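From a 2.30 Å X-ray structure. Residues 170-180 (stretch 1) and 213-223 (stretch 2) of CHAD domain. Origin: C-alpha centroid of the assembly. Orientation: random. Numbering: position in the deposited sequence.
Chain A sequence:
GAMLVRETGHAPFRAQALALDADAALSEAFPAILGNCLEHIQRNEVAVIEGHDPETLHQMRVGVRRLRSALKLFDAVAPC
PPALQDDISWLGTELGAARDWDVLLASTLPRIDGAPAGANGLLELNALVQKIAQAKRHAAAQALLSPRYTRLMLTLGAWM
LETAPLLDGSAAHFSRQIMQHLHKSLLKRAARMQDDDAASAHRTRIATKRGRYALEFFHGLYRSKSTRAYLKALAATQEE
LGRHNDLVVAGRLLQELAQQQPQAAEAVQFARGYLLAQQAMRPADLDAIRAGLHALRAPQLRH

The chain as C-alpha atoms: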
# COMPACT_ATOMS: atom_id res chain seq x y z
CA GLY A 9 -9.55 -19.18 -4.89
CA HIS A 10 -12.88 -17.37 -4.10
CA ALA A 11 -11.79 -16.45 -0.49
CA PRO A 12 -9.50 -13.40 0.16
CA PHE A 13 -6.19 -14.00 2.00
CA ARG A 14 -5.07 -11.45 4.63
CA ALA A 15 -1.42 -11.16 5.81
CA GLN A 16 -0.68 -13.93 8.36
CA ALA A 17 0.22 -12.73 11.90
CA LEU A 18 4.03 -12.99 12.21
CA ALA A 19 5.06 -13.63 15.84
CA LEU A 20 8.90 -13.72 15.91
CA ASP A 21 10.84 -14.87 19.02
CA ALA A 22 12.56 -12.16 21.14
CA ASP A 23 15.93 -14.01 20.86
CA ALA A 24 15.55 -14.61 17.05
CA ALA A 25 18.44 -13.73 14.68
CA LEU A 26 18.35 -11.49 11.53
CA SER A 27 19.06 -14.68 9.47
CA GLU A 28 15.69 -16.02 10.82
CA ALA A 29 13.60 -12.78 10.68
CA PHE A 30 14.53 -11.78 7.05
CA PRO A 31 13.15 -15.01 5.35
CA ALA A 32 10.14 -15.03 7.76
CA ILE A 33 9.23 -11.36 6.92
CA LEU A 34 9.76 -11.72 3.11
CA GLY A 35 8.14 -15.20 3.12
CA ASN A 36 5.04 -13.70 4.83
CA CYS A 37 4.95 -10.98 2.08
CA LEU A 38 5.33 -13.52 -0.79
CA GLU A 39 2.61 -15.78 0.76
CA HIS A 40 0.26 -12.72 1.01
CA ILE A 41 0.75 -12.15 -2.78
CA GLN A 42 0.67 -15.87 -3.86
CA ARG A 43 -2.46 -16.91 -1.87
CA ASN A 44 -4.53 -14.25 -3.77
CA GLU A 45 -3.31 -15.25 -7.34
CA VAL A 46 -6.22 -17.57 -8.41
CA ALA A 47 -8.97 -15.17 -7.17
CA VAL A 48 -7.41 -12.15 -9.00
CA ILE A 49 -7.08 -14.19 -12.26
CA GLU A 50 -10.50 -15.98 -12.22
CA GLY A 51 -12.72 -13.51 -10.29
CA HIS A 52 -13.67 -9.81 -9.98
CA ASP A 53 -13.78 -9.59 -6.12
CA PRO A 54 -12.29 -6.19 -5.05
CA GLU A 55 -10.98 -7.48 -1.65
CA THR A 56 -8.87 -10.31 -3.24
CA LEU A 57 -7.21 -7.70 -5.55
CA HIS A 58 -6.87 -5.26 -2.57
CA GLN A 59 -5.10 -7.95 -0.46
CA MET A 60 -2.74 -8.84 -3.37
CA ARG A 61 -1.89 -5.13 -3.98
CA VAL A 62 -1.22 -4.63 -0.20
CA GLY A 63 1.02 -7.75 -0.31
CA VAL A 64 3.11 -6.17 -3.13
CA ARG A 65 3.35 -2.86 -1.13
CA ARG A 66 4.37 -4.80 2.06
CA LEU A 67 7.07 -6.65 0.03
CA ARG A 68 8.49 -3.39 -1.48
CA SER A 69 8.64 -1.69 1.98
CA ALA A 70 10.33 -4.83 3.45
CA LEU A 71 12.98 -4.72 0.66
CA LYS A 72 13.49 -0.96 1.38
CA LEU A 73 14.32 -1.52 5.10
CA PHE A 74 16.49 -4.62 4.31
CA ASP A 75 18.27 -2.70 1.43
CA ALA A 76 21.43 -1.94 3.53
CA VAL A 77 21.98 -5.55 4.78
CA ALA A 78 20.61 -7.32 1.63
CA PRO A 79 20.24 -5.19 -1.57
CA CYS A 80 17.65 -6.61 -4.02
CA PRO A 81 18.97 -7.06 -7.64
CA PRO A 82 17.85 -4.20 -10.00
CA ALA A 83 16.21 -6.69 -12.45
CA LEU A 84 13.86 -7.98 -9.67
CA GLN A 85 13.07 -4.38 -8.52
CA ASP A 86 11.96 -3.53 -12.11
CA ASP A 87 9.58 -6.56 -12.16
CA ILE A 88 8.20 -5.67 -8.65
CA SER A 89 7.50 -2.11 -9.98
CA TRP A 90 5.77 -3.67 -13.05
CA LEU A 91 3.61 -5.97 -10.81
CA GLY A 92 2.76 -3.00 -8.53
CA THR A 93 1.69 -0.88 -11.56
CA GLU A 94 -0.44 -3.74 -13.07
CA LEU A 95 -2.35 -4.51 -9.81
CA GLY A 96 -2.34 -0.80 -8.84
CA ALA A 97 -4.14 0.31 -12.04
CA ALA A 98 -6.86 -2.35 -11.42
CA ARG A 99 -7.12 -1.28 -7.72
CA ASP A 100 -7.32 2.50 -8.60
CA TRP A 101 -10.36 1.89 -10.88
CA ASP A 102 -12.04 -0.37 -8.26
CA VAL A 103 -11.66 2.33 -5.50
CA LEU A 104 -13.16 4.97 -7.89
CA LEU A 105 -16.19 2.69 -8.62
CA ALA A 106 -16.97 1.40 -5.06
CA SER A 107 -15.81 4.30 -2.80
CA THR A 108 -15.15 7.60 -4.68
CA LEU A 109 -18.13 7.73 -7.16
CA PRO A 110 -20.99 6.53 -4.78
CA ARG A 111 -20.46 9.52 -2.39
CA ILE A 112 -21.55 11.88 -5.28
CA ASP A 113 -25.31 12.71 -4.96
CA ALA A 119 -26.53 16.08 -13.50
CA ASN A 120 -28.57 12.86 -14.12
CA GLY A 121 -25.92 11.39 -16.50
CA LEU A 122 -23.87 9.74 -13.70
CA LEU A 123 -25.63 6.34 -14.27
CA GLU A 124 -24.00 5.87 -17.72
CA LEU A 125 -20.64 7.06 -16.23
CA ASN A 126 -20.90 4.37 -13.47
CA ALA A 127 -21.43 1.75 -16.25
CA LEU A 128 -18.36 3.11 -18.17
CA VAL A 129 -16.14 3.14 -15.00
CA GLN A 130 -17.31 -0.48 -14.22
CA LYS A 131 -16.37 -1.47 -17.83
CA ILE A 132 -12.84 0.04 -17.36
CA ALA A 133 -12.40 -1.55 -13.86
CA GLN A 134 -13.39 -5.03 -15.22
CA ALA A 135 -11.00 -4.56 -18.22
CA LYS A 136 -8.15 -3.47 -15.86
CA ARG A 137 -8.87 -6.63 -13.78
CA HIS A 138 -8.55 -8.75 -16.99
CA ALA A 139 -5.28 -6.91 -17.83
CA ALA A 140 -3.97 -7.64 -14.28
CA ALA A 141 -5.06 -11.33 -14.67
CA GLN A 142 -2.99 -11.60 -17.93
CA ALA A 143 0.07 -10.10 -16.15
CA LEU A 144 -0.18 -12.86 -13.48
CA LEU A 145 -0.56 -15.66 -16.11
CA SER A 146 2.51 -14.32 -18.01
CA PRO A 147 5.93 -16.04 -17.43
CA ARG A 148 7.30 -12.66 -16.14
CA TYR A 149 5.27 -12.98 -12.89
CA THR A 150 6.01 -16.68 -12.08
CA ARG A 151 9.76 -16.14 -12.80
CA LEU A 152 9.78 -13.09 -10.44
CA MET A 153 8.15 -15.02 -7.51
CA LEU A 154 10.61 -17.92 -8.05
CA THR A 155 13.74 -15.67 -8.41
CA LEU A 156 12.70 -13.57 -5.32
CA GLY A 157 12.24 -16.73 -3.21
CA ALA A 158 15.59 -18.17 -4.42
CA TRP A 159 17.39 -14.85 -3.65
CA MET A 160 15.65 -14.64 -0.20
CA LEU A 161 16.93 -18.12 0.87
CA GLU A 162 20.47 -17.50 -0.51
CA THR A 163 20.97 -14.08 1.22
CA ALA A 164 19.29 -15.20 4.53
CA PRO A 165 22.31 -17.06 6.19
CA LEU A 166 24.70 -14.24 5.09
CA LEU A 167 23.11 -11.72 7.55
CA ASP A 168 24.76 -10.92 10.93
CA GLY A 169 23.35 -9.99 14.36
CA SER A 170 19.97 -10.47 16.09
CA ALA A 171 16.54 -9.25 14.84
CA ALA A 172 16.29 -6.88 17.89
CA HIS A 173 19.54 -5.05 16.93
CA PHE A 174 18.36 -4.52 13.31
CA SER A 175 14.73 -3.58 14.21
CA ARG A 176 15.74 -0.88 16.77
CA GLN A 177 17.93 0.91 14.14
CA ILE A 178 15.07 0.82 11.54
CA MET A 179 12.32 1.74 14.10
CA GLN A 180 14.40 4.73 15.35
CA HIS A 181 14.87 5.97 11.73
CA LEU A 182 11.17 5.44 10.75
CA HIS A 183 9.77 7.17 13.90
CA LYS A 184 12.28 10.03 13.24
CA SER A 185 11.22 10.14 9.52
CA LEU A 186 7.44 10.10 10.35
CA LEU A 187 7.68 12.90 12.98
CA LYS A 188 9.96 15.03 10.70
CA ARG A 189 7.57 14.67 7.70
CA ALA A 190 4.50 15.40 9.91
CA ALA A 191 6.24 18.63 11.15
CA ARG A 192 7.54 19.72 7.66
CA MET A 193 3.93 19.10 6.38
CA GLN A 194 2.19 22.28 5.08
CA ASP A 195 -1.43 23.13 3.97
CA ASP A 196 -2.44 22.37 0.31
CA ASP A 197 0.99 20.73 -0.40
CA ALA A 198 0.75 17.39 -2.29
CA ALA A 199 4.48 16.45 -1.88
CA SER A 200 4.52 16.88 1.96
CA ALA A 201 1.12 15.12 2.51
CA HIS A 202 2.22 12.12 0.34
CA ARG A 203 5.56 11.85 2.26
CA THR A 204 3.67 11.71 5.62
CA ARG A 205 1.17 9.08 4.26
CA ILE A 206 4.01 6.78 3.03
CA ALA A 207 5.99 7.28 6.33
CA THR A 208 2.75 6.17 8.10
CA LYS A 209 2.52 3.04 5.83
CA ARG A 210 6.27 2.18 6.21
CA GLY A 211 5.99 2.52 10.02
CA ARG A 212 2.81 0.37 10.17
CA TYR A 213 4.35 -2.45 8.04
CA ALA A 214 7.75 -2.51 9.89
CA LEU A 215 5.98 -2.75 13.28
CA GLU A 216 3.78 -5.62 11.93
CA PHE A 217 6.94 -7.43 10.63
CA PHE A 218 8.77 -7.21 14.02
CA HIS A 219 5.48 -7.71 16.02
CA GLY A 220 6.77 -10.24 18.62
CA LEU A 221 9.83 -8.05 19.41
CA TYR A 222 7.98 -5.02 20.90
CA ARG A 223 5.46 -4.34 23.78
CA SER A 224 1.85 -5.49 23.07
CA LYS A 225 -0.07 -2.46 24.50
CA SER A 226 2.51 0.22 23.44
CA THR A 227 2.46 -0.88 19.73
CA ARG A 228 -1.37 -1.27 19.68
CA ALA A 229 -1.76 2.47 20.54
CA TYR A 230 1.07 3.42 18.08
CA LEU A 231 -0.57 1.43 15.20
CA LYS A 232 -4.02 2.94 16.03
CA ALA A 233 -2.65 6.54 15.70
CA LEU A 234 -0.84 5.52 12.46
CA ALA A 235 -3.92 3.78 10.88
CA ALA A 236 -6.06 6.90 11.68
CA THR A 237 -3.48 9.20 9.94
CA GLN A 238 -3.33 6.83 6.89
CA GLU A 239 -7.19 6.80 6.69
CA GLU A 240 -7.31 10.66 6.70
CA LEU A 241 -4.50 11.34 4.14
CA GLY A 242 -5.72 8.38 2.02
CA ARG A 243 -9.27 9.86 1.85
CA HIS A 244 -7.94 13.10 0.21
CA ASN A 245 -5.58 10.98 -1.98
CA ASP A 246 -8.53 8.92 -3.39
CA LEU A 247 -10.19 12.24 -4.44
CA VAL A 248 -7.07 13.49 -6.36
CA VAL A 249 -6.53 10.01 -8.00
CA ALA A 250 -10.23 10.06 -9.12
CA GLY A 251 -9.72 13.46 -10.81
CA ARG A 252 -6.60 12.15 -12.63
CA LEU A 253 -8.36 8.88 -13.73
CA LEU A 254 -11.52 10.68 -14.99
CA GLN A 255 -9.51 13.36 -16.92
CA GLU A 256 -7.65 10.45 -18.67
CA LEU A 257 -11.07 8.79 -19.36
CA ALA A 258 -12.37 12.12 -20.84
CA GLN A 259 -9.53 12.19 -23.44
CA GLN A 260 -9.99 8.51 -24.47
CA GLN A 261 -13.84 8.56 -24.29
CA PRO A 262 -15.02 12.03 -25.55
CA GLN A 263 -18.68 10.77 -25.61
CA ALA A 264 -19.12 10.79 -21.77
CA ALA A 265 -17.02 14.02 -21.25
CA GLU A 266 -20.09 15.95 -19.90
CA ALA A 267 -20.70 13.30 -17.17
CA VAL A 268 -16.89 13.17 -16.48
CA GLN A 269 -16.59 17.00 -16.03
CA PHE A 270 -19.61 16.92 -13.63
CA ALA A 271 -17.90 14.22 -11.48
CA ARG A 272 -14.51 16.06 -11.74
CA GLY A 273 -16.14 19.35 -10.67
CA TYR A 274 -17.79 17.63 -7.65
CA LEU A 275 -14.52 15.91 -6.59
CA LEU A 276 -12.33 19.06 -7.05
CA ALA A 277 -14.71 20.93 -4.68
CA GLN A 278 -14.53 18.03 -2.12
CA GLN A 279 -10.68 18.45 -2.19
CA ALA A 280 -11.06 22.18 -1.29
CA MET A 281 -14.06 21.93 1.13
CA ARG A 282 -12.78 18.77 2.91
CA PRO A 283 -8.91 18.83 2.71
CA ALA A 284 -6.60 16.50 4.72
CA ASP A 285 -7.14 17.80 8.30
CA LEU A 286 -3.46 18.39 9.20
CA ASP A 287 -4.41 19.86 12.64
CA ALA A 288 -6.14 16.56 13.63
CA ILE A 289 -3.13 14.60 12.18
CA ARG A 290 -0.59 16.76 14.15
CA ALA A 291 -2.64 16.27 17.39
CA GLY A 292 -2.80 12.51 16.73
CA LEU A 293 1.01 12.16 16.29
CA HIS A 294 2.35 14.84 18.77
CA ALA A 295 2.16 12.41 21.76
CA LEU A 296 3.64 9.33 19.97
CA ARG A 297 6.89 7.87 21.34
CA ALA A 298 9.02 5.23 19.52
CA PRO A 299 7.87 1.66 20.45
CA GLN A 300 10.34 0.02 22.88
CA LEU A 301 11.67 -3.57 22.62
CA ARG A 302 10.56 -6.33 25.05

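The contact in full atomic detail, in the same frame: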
# COMPACT_ATOMS: atom_id res chain seq x y z
N SER A 170 21.33 -10.10 15.70
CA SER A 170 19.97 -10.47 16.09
C SER A 170 18.93 -9.59 15.38
O SER A 170 19.30 -8.57 14.79
CB SER A 170 19.80 -10.37 17.60
OG SER A 170 19.98 -9.03 18.05
N ALA A 171 17.65 -9.99 15.43
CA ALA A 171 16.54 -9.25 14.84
C ALA A 171 16.26 -7.96 15.63
O ALA A 171 15.87 -6.96 15.04
CB ALA A 171 15.29 -10.11 14.79
N ALA A 172 16.48 -8.00 16.97
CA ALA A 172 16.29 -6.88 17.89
C ALA A 172 17.25 -5.72 17.61
O ALA A 172 16.84 -4.56 17.72
CB ALA A 172 16.43 -7.35 19.33
N HIS A 173 18.51 -6.03 17.25
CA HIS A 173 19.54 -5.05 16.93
C HIS A 173 19.22 -4.33 15.62
O HIS A 173 19.42 -3.12 15.52
CB HIS A 173 20.93 -5.71 16.85
CG HIS A 173 22.06 -4.73 16.75
ND1 HIS A 173 22.76 -4.31 17.87
CD2 HIS A 173 22.58 -4.12 15.66
CE1 HIS A 173 23.67 -3.47 17.43
NE2 HIS A 173 23.60 -3.32 16.10
N PHE A 174 18.72 -5.07 14.61
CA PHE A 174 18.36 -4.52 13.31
C PHE A 174 17.07 -3.70 13.39
O PHE A 174 17.03 -2.60 12.83
CB PHE A 174 18.23 -5.64 12.25
CG PHE A 174 17.80 -5.16 10.88
CD1 PHE A 174 18.73 -4.64 9.99
CD2 PHE A 174 16.47 -5.24 10.48
CE1 PHE A 174 18.34 -4.18 8.73
CE2 PHE A 174 16.08 -4.78 9.22
CZ PHE A 174 17.01 -4.27 8.35
N SER A 175 16.03 -4.23 14.07
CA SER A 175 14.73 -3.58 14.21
C SER A 175 14.79 -2.24 14.94
O SER A 175 14.09 -1.32 14.52
CB SER A 175 13.72 -4.51 14.89
OG SER A 175 14.11 -4.82 16.22
N ARG A 176 15.61 -2.13 16.01
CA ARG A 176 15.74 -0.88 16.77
C ARG A 176 16.34 0.26 15.94
O ARG A 176 15.92 1.40 16.10
CB ARG A 176 16.49 -1.08 18.11
CG ARG A 176 17.99 -1.37 18.02
CD ARG A 176 18.62 -1.37 19.40
NE ARG A 176 18.69 -2.72 19.96
CZ ARG A 176 18.72 -3.00 21.26
NH1 ARG A 176 18.66 -2.02 22.16
NH2 ARG A 176 18.79 -4.25 21.68
N GLN A 177 17.29 -0.06 15.03
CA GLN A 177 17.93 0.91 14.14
C GLN A 177 16.94 1.43 13.09
O GLN A 177 16.93 2.63 12.80
CB GLN A 177 19.16 0.29 13.45
CG GLN A 177 20.32 -0.02 14.39
CD GLN A 177 21.43 -0.80 13.73
OE1 GLN A 177 21.20 -1.84 13.09
NE2 GLN A 177 22.66 -0.34 13.88
N ILE A 178 16.10 0.53 12.54
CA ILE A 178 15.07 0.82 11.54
C ILE A 178 13.91 1.59 12.18
O ILE A 178 13.47 2.60 11.62
CB ILE A 178 14.63 -0.48 10.79
CG1 ILE A 178 15.81 -1.16 10.03
CG2 ILE A 178 13.41 -0.28 9.88
CD1 ILE A 178 16.48 -0.37 8.82
N MET A 179 13.42 1.12 13.35
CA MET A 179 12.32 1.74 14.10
C MET A 179 12.66 3.14 14.59
O MET A 179 11.76 3.99 14.62
CB MET A 179 11.87 0.84 15.26
CG MET A 179 10.36 0.62 15.31
SD MET A 179 9.64 -0.11 13.82
CE MET A 179 10.02 -1.82 14.07
N GLN A 180 13.94 3.41 14.93
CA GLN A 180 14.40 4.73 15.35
C GLN A 180 14.38 5.68 14.16
O GLN A 180 13.93 6.82 14.30
CB GLN A 180 15.80 4.68 15.98
CG GLN A 180 15.79 4.48 17.49
CD GLN A 180 17.17 4.37 18.11
OE1 GLN A 180 18.20 4.64 17.47
NE2 GLN A 180 17.22 3.97 19.37
N TYR A 213 3.86 -1.17 8.56
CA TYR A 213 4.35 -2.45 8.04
C TYR A 213 5.54 -3.00 8.84
O TYR A 213 5.51 -4.17 9.22
CB TYR A 213 4.69 -2.36 6.53
CG TYR A 213 3.52 -2.04 5.62
CD1 TYR A 213 2.23 -2.47 5.92
CD2 TYR A 213 3.71 -1.37 4.42
CE1 TYR A 213 1.15 -2.19 5.08
CE2 TYR A 213 2.65 -1.10 3.56
CZ TYR A 213 1.37 -1.51 3.89
OH TYR A 213 0.32 -1.24 3.05
N ALA A 214 6.55 -2.15 9.12
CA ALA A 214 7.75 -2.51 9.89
C ALA A 214 7.41 -3.00 11.29
O ALA A 214 8.03 -3.96 11.76
CB ALA A 214 8.71 -1.34 9.95
N LEU A 215 6.42 -2.37 11.95
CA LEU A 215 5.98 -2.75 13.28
C LEU A 215 5.19 -4.07 13.26
O LEU A 215 5.21 -4.81 14.24
CB LEU A 215 5.17 -1.62 13.93
CG LEU A 215 5.13 -1.57 15.46
CD1 LEU A 215 6.53 -1.38 16.06
CD2 LEU A 215 4.23 -0.46 15.93
N GLU A 216 4.52 -4.37 12.13
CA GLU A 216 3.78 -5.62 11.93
C GLU A 216 4.75 -6.77 11.64
O GLU A 216 4.48 -7.90 12.03
CB GLU A 216 2.77 -5.48 10.79
CG GLU A 216 1.49 -4.75 11.16
CD GLU A 216 0.53 -4.45 10.02
OE1 GLU A 216 0.98 -4.36 8.86
OE2 GLU A 216 -0.67 -4.28 10.31
N PHE A 217 5.89 -6.46 10.97
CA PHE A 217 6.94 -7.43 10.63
C PHE A 217 7.67 -7.90 11.89
O PHE A 217 7.86 -9.10 12.07
CB PHE A 217 7.95 -6.83 9.63
CG PHE A 217 7.45 -6.47 8.25
CD1 PHE A 217 6.48 -7.25 7.63
CD2 PHE A 217 8.00 -5.41 7.55
CE1 PHE A 217 6.03 -6.93 6.34
CE2 PHE A 217 7.55 -5.09 6.26
CZ PHE A 217 6.57 -5.86 5.67
N PHE A 218 8.06 -6.95 12.76
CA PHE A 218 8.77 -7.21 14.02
C PHE A 218 7.78 -7.11 15.21
O PHE A 218 8.11 -6.53 16.24
CB PHE A 218 9.95 -6.23 14.18
CG PHE A 218 10.98 -6.25 13.07
CD1 PHE A 218 12.00 -7.19 13.07
CD2 PHE A 218 10.94 -5.31 12.05
CE1 PHE A 218 12.97 -7.19 12.06
CE2 PHE A 218 11.90 -5.32 11.03
CZ PHE A 218 12.91 -6.26 11.04
N HIS A 219 6.59 -7.71 15.05
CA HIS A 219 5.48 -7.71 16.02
C HIS A 219 5.83 -8.32 17.39
O HIS A 219 5.58 -7.68 18.41
CB HIS A 219 4.24 -8.39 15.41
CG HIS A 219 3.10 -8.58 16.37
ND1 HIS A 219 2.74 -9.84 16.81
CD2 HIS A 219 2.31 -7.66 16.97
CE1 HIS A 219 1.73 -9.65 17.64
NE2 HIS A 219 1.44 -8.36 17.77
N GLY A 220 6.40 -9.53 17.39
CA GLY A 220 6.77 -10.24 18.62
C GLY A 220 8.01 -9.75 19.35
O GLY A 220 8.41 -10.35 20.35
N LEU A 221 8.62 -8.66 18.86
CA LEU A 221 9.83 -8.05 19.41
C LEU A 221 9.56 -6.84 20.31
O LEU A 221 10.41 -6.47 21.12
CB LEU A 221 10.75 -7.63 18.24
CG LEU A 221 11.87 -8.59 17.82
CD1 LEU A 221 11.32 -9.84 17.15
CD2 LEU A 221 12.81 -7.91 16.86
N TYR A 222 8.37 -6.22 20.16
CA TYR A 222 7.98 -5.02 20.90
C TYR A 222 6.77 -5.24 21.83
O TYR A 222 6.06 -6.24 21.67
CB TYR A 222 7.72 -3.86 19.92
CG TYR A 222 8.94 -3.42 19.13
CD1 TYR A 222 9.71 -2.35 19.54
CD2 TYR A 222 9.29 -4.07 17.95
CE1 TYR A 222 10.83 -1.94 18.82
CE2 TYR A 222 10.42 -3.69 17.22
CZ TYR A 222 11.18 -2.61 17.66
OH TYR A 222 12.28 -2.21 16.94
N ARG A 223 6.55 -4.31 22.80
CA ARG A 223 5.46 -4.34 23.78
C ARG A 223 4.08 -4.37 23.12
O ARG A 223 3.83 -3.62 22.18
CB ARG A 223 5.57 -3.14 24.74

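The contact between residues 170-180 and 213-223 of this CHAD domain is a mostly apolar packing of one helix against the end of another and the loop that follows it, with a small polar cluster around Ser175 and Tyr222 along one side of it. It illustrates a general principle of helical proteins: residues spaced three or four apart along a helix share one face, and that face can serve a neighbour whose own path changes from helix to loop.

The spacing is plain in the first stretch, where Ala171, Ser175 and Met179 all direct their CA-to-CB bonds toward the second. The closest CA pairs follow the same rhythm: Ala172 CA and Leu221 CA are 6.7 Å apart. Next, Ser175 CA and Phe218 CA are 7.0 Å apart. Last, Met179 CA and Ala214 CA are 7.5 Å apart. As one chain advances the other runs back, so the partners of the later helical residues lie earlier in the second stretch. The two surfaces together bury 457 Å².

Met179 gives up more area than any other residue here, 93 Å². Its bent side chain, with chi2 and chi3 both p, lies among several partners. SD is 4.2 Å from Ala214 CB and 4.0 Å from Leu215 CD1, while CE sits 4.1 Å from Phe218 CD2 and 3.7 Å from Tyr222 CE2. A flexible thioether suits such a site, because it can fit between aliphatic and aromatic surfaces without demanding a particular partner. The sulfur also lies 5.4 Å from the centroid of the Tyr222 ring, approaching it obliquely.

Phe218 is the first residue to leave helical phi/psi, yet its CA-to-CB bond still points toward the first stretch. There Ser175 CB lies over one face of the ring, 3.8 Å from the Phe218 centroid and only 16° off the normal, a CH-pi contact. Phe174 meets the same ring differently: its CD2 is 3.7 Å from Phe218 CZ, which lies at the edge of the Phe174 ring and near its plane. This is no face-to-face arrangement.

Beyond Phe218, Leu221 extends the apolar surface toward the start of the first helix. Its CD2 lies 3.9 Å from Ala171 CB and 3.7 Å from the backbone N of Ala172, so the leucine methyl reaches the backbone as well as the alanine side chain.

The polar element is modest. Ser175 OG and Tyr222 OH are 3.3 Å apart, a weak hydrogen bond if the proton goes that way; Ala171 O at 3.0 Å and Ala172 O at 3.1 Å from Ser175 OG, within its own helix, are also within reach of that one proton, so its partner is not settled. Tyr222 OH is also 3.2 Å from Ser175 O and 3.5 Å from Met179 CB. The tyrosine thus places its hydroxyl against the helix backbone, at the border between polar and apolar contacts.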